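Local coordinates for nitrate transport protein nrtA (Synechocystis sp., PDB 2G29) that binds nitrate as the solute-binding component of an ABC transporter complex that takes up nitrate and probably also nitrite, at residues Q226-T230 with G231-K235. Sequence-based numbering, arbitrary orientation.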
ATOM      1  N   GLN A 226      -6.109  17.449   4.940  1.00 12.45           N
ATOM      2  CA  GLN A 226      -5.555  16.643   3.873  1.00 12.44           C
ATOM      3  C   GLN A 226      -5.194  17.448   2.657  1.00 12.23           C
ATOM      4  O   GLN A 226      -6.011  18.220   2.166  1.00 12.99           O
ATOM      5  CB  GLN A 226      -6.548  15.524   3.498  1.00 12.74           C
ATOM      6  CG  GLN A 226      -6.009  14.558   2.417  1.00 12.59           C
ATOM      7  CD  GLN A 226      -6.653  13.172   2.448  1.00 11.04           C
ATOM      8  OE1 GLN A 226      -6.305  12.289   1.649  1.00 14.63           O
ATOM      9  NE2 GLN A 226      -7.557  12.969   3.367  1.00  8.61           N
ATOM     10  N   ALA A 227      -3.963  17.269   2.191  1.00 12.96           N
ATOM     11  CA  ALA A 227      -3.458  17.959   1.001  1.00 12.44           C
ATOM     12  C   ALA A 227      -3.949  17.260  -0.266  1.00 12.53           C
ATOM     13  O   ALA A 227      -4.354  17.905  -1.234  1.00 12.97           O
ATOM     14  CB  ALA A 227      -1.920  17.994   1.041  1.00 11.72           C
ATOM     15  N   LEU A 228      -3.951  15.924  -0.251  1.00 12.57           N
ATOM     16  CA  LEU A 228      -4.381  15.152  -1.409  1.00 12.54           C
ATOM     17  C   LEU A 228      -4.569  13.702  -1.012  1.00 12.91           C
ATOM     18  O   LEU A 228      -4.089  13.271   0.054  1.00 11.16           O
ATOM     19  CB  LEU A 228      -3.303  15.203  -2.513  1.00 13.37           C
ATOM     20  CG  LEU A 228      -1.943  14.630  -2.063  1.00 13.41           C
ATOM     21  CD1 LEU A 228      -1.829  13.164  -2.460  1.00 16.77           C
ATOM     22  CD2 LEU A 228      -0.812  15.439  -2.722  1.00 16.45           C
ATOM     23  N   THR A 229      -5.308  12.986  -1.862  1.00 11.56           N
ATOM     24  CA  THR A 229      -5.476  11.542  -1.760  1.00 11.66           C
ATOM     25  C   THR A 229      -4.554  11.053  -2.892  1.00 12.90           C
ATOM     26  O   THR A 229      -4.446  11.668  -3.961  1.00 11.64           O
ATOM     27  CB  THR A 229      -6.951  11.120  -1.876  1.00 10.24           C
ATOM     28  OG1 THR A 229      -7.039   9.707  -1.668  1.00 11.48           O
ATOM     29  CG2 THR A 229      -7.538  11.500  -3.247  1.00 12.16           C
ATOM     30  N   THR A 230      -3.883   9.931  -2.674  1.00 11.87           N
ATOM     31  CA  THR A 230      -2.827   9.550  -3.590  1.00 11.51           C
ATOM     32  C   THR A 230      -3.132   9.204  -5.012  1.00 11.59           C
ATOM     33  O   THR A 230      -2.244   9.251  -5.841  1.00 12.37           O
ATOM     34  CB  THR A 230      -1.879   8.529  -2.894  1.00 10.24           C
ATOM     35  OG1 THR A 230      -2.641   7.418  -2.424  1.00 10.99           O
ATOM     36  CG2 THR A 230      -1.200   9.172  -1.696  1.00 11.99           C
ATOM     37  N   GLY A 231      -4.387   8.889  -5.311  1.00 10.93           N
ATOM     38  CA  GLY A 231      -4.780   8.669  -6.696  1.00 13.63           C
ATOM     39  C   GLY A 231      -4.680  10.000  -7.476  1.00 13.93           C
ATOM     40  O   GLY A 231      -4.826  10.002  -8.700  1.00 15.60           O
ATOM     41  N   GLN A 232      -4.452  11.120  -6.769  1.00 13.62           N
ATOM     42  CA  GLN A 232      -4.247  12.421  -7.402  1.00 13.03           C
ATOM     43  C   GLN A 232      -2.770  12.579  -7.765  1.00 14.56           C
ATOM     44  O   GLN A 232      -2.421  13.434  -8.586  1.00 15.42           O
ATOM     45  CB  GLN A 232      -4.621  13.579  -6.468  1.00 12.86           C
ATOM     46  CG  GLN A 232      -6.083  13.741  -6.155  1.00 12.81           C
ATOM     47  CD  GLN A 232      -6.256  14.923  -5.230  1.00 14.63           C
ATOM     48  OE1 GLN A 232      -6.219  16.096  -5.664  1.00 19.56           O
ATOM     49  NE2 GLN A 232      -6.409  14.648  -3.962  1.00 12.35           N
ATOM     50  N   LEU A 233      -1.892  11.776  -7.144  1.00 12.75           N
ATOM     51  CA  LEU A 233      -0.456  11.847  -7.430  1.00 13.50           C
ATOM     52  C   LEU A 233      -0.111  10.906  -8.592  1.00 14.33           C
ATOM     53  O   LEU A 233       0.709  11.242  -9.448  1.00 13.73           O
ATOM     54  CB  LEU A 233       0.326  11.411  -6.197  1.00 16.36           C
ATOM     55  CG  LEU A 233       0.357  12.300  -4.987  1.00 19.66           C
ATOM     56  CD1 LEU A 233       1.213  11.603  -3.926  1.00 21.88           C
ATOM     57  CD2 LEU A 233       0.942  13.661  -5.332  1.00 21.10           C
ATOM     58  N   TRP A 234      -0.711   9.720  -8.591  1.00 12.03           N
ATOM     59  CA  TRP A 234      -0.526   8.707  -9.627  1.00 12.72           C
ATOM     60  C   TRP A 234      -1.853   7.981  -9.769  1.00 13.77           C
ATOM     61  O   TRP A 234      -2.268   7.256  -8.880  1.00 12.79           O
ATOM     62  CB  TRP A 234       0.633   7.755  -9.230  1.00 12.90           C
ATOM     63  CG  TRP A 234       0.895   6.648 -10.196  1.00 12.65           C
ATOM     64  CD1 TRP A 234       0.358   6.480 -11.447  1.00 13.64           C
ATOM     65  CD2 TRP A 234       1.810   5.565 -10.005  1.00 11.45           C
ATOM     66  NE1 TRP A 234       0.885   5.355 -12.044  1.00 13.64           N
ATOM     67  CE2 TRP A 234       1.786   4.780 -11.179  1.00 11.77           C
ATOM     68  CE3 TRP A 234       2.656   5.188  -8.955  1.00 13.70           C
ATOM     69  CZ2 TRP A 234       2.582   3.622 -11.331  1.00 10.86           C
ATOM     70  CZ3 TRP A 234       3.443   4.052  -9.100  1.00 11.93           C
ATOM     71  CH2 TRP A 234       3.408   3.282 -10.275  1.00 10.30           C
ATOM     72  N   LYS A 235      -2.552   8.207 -10.885  1.00 14.72           N
ATOM     73  CA  LYS A 235      -3.851   7.573 -11.068  1.00 16.29           C
ATOM     74  C   LYS A 235      -3.781   6.055 -11.012  1.00 15.33           C
ATOM     75  O   LYS A 235      -2.931   5.460 -11.657  1.00 15.63           O
ATOM     76  CB  LYS A 235      -4.476   8.000 -12.401  1.00 18.99           C
ATOM     77  CG  LYS A 235      -5.046   9.401 -12.405  1.00 23.39           C
ATOM     78  CD  LYS A 235      -5.582   9.763 -13.794  1.00 26.77           C
ATOM     79  CE  LYS A 235      -6.113  11.207 -13.799  1.00 28.76           C
ATOM     80  NZ  LYS A 235      -6.790  11.581 -15.085  1.00 33.45           N
TER
HETATM   81  O   HOH W   1      -6.586   8.011  -3.731  1.00 13.24           O
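Thr229 O, at the end of the strand, and Thr230 O, in the 3-10 turn that follows, are satisfied by N-H groups three or four residues further on. Thr229 O accepts from Gln232 N at 2.9 Å, the donor tilted 29° from the carbonyl plane. Thr230 O takes two donors: Leu233 N lies well above its carbonyl plane, whereas Trp234 N, at 3.2 Å, comes nearly along the C=O axis. Gly231 N donates to a water whose O is 2.8 Å from it; the same water O is 2.7 Å from Thr229 OG1, to which it is also hydrogen-bonded. With chi1 at -176°, Thr229 OG1 lies beside the carbonyl carbon, where it reaches the water and is also hydrogen-bonded to Gln126 O. The bonds from Gln232 N and Leu233 N follow the i+3 pattern of a 3-10 turn, that from Trp234 N the i+4 pattern of an alpha turn; together they end strand 225-229, an edge strand of one of the two mixed five-stranded sheets of this two-domain binding protein, after a classic beta bulge, Ala227 and Leu228 together opposing Ile128. Thr230 OG1 bonds to Gln126 N, so the turn is tied directly to the backbone of a nitrate-binding residue. On the apolar side, Leu228 and Leu233 cross at about a right angle, with Leu228 CD1 tight against Leu233 CG at 3.5 Å. The Gln232 side chain, extended beyond CG, runs back across Thr229; its CG is 3.9 Å from Thr229 CG2. Shortening Gln232 to an alanine is likely to cost the Thr229 methyl the chain packed on this side and open a gap there. Further along, the Trp234 indole extends beyond the turn, its NE1 hydrogen-bonded to Glu390 OE1.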